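Local coordinates for antigen TpF1 (Treponema pallidum, PDB 2FJC), which is a mini-ferritin of the Dps family that binds ferric iron and assembles into a shell of twelve copies, at the interface of chains A and B. Residues are numbered along the deposited sequence; one frame, centred on the assembly and turned at random. Chains: chain A/B, Antigen TpF1.

The interface of chains A and B. Residues chain A 37, 39-41, 44; chain B 148-149, 152-153.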
ATOM      1  N   TRP A  37      14.264  23.875  14.701  1.00 35.40           N
ATOM      2  CA  TRP A  37      13.588  24.287  15.926  1.00 34.95           C
ATOM      3  C   TRP A  37      13.445  25.782  16.161  1.00 35.71           C
ATOM      4  O   TRP A  37      12.428  26.239  16.690  1.00 37.50           O
ATOM      5  CB  TRP A  37      14.316  23.735  17.156  1.00 33.75           C
ATOM      6  CG  TRP A  37      14.433  22.253  17.216  1.00 32.79           C
ATOM      7  CD1 TRP A  37      13.477  21.344  16.881  1.00 31.28           C
ATOM      8  CD2 TRP A  37      15.546  21.504  17.714  1.00 30.99           C
ATOM      9  NE1 TRP A  37      13.924  20.071  17.143  1.00 33.55           N
ATOM     10  CE2 TRP A  37      15.193  20.141  17.655  1.00 31.86           C
ATOM     11  CE3 TRP A  37      16.806  21.852  18.210  1.00 31.36           C
ATOM     12  CZ2 TRP A  37      16.055  19.120  18.073  1.00 30.86           C
ATOM     13  CZ3 TRP A  37      17.665  20.837  18.630  1.00 30.71           C
ATOM     14  CH2 TRP A  37      17.282  19.486  18.557  1.00 30.40           C
ATOM     15  N   ILE A  39      13.789  28.566  13.795  1.00 34.52           N
ATOM     16  CA  ILE A  39      13.411  29.548  12.792  1.00 35.31           C
ATOM     17  C   ILE A  39      12.035  30.068  13.190  1.00 36.24           C
ATOM     18  O   ILE A  39      11.345  29.466  14.018  1.00 36.98           O
ATOM     19  CB  ILE A  39      13.292  28.939  11.381  1.00 34.55           C
ATOM     20  CG1 ILE A  39      12.352  27.727  11.420  1.00 34.81           C
ATOM     21  CG2 ILE A  39      14.663  28.593  10.848  1.00 33.65           C
ATOM     22  CD1 ILE A  39      11.921  27.237  10.057  1.00 33.75           C
ATOM     23  N   TYR A  40      11.647  31.194  12.611  1.00 36.27           N
ATOM     24  CA  TYR A  40      10.338  31.779  12.869  1.00 35.80           C
ATOM     25  C   TYR A  40      10.025  32.631  11.665  1.00 35.35           C
ATOM     26  O   TYR A  40      10.934  33.093  10.966  1.00 35.36           O
ATOM     27  CB  TYR A  40      10.341  32.652  14.126  1.00 36.33           C
ATOM     28  CG  TYR A  40      11.206  33.892  14.024  1.00 36.27           C
ATOM     29  CD1 TYR A  40      12.564  33.850  14.356  1.00 34.64           C
ATOM     30  CD2 TYR A  40      10.663  35.108  13.599  1.00 36.08           C
ATOM     31  CE1 TYR A  40      13.358  34.988  14.272  1.00 35.25           C
ATOM     32  CE2 TYR A  40      11.447  36.252  13.503  1.00 35.68           C
ATOM     33  CZ  TYR A  40      12.794  36.182  13.845  1.00 36.85           C
ATOM     34  OH  TYR A  40      13.572  37.308  13.769  1.00 36.94           O
ATOM     35  N   GLY A  41       8.737  32.842  11.426  1.00 35.64           N
ATOM     36  CA  GLY A  41       8.320  33.629  10.288  1.00 35.09           C
ATOM     37  C   GLY A  41       7.119  32.972   9.654  1.00 36.34           C
ATOM     38  O   GLY A  41       6.795  31.817   9.941  1.00 35.66           O
ATOM     39  N   PHE A  44       7.290  29.461   8.297  1.00 36.78           N
ATOM     40  CA  PHE A  44       7.722  28.449   9.260  1.00 36.39           C
ATOM     41  C   PHE A  44       7.442  26.984   8.934  1.00 36.10           C
ATOM     42  O   PHE A  44       8.370  26.198   8.784  1.00 37.74           O
ATOM     43  CB  PHE A  44       7.144  28.740  10.651  1.00 34.64           C
ATOM     44  CG  PHE A  44       7.568  27.741  11.693  1.00 32.34           C
ATOM     45  CD1 PHE A  44       8.835  27.802  12.248  1.00 31.04           C
ATOM     46  CD2 PHE A  44       6.719  26.706  12.074  1.00 31.79           C
ATOM     47  CE1 PHE A  44       9.258  26.851  13.162  1.00 31.08           C
ATOM     48  CE2 PHE A  44       7.133  25.747  12.989  1.00 31.23           C
ATOM     49  CZ  PHE A  44       8.409  25.821  13.534  1.00 31.35           C
TER
ATOM     50  N   TRP B 148       2.380  26.136  19.524  1.00 33.95           N
ATOM     51  CA  TRP B 148       3.779  26.498  19.357  1.00 34.52           C
ATOM     52  C   TRP B 148       4.094  26.820  17.898  1.00 33.65           C
ATOM     53  O   TRP B 148       4.731  27.827  17.616  1.00 32.49           O
ATOM     54  CB  TRP B 148       4.702  25.377  19.844  1.00 36.67           C
ATOM     55  CG  TRP B 148       6.093  25.518  19.305  1.00 39.19           C
ATOM     56  CD1 TRP B 148       6.972  26.526  19.565  1.00 40.71           C
ATOM     57  CD2 TRP B 148       6.743  24.649  18.363  1.00 41.91           C
ATOM     58  NE1 TRP B 148       8.135  26.346  18.840  1.00 43.32           N
ATOM     59  CE2 TRP B 148       8.019  25.202  18.094  1.00 42.87           C
ATOM     60  CE3 TRP B 148       6.372  23.459  17.723  1.00 43.70           C
ATOM     61  CZ2 TRP B 148       8.924  24.608  17.212  1.00 42.65           C
ATOM     62  CZ3 TRP B 148       7.279  22.864  16.844  1.00 45.87           C
ATOM     63  CH2 TRP B 148       8.542  23.444  16.598  1.00 44.09           C
ATOM     64  N   MET B 149       3.646  25.982  16.970  1.00 33.50           N
ATOM     65  CA  MET B 149       3.935  26.240  15.566  1.00 35.97           C
ATOM     66  C   MET B 149       3.299  27.538  15.095  1.00 35.23           C
ATOM     67  O   MET B 149       3.937  28.323  14.404  1.00 34.39           O
ATOM     68  CB  MET B 149       3.496  25.064  14.679  1.00 39.17           C
ATOM     69  CG  MET B 149       4.426  23.849  14.799  1.00 46.01           C
ATOM     70  SD  MET B 149       4.345  22.639  13.438  1.00 52.63           S
ATOM     71  CE  MET B 149       3.388  21.309  14.221  1.00 53.21           C
ATOM     72  N   ALA B 152       5.297  30.370  16.241  1.00 35.10           N
ATOM     73  CA  ALA B 152       6.521  30.511  15.476  1.00 35.74           C
ATOM     74  C   ALA B 152       6.265  31.136  14.112  1.00 36.81           C
ATOM     75  O   ALA B 152       7.071  31.933  13.634  1.00 37.13           O
ATOM     76  CB  ALA B 152       7.200  29.155  15.315  1.00 36.51           C
ATOM     77  N   THR B 153       5.147  30.804  13.477  1.00 37.19           N
ATOM     78  CA  THR B 153       4.902  31.380  12.165  1.00 38.52           C
ATOM     79  C   THR B 153       4.384  32.813  12.252  1.00 38.46           C
ATOM     80  O   THR B 153       4.526  33.583  11.309  1.00 38.67           O
ATOM     81  CB  THR B 153       3.939  30.502  11.302  1.00 37.84           C
ATOM     82  OG1 THR B 153       2.655  31.123  11.201  1.00 40.80           O
ATOM     83  CG2 THR B 153       3.790  29.140  11.902  1.00 36.04           C
TER
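A:Phe44, the first residue of helix 44-71, lays its ring against the C-terminal turns of helix 130-154 of the other subunit, in a patch of the subunit-subunit interface that is one of the contacts building the shell. The methyl of B:Ala152 sits over the middle of one ring face, with CB 3.7 Å from the ring centroid, a CH-pi contact; a side chain this short lets the flat ring come down close to the helix. Other neighbours meet the ring's rim and its CB. At its tip, CZ lies 3.9 Å from CH2 of B:Trp148, whose six-membered ring stands nearly upright to the phenyl, planes 82° apart, in an edge-to-face pair. Along one side, CE2 touches the flexible B:Met149 chain at CG, 3.8 Å away. Nearer the backbone, the branched B:Thr153 turns its methyl CG2 towards A:Phe44 CB at 3.6 Å. With CG anti to its own backbone N (chi1 -179°), A:Phe44 reaches out among these groups, and at 75 Å² it has the most surface hidden in this patch.

Next to this apolar contact, the short segment between helices 8-38 and 44-71 is tied to the end of the partner helix by backbone. A:Gly41, without a side chain and with a positive phi of 139°, brings its amide to the carbonyl of B:Ala152. The same alanine thus serves both contacts, its methyl packing on the phenyl while its O accepts a nearly straight hydrogen bond from A:Gly41 N at 2.9 Å.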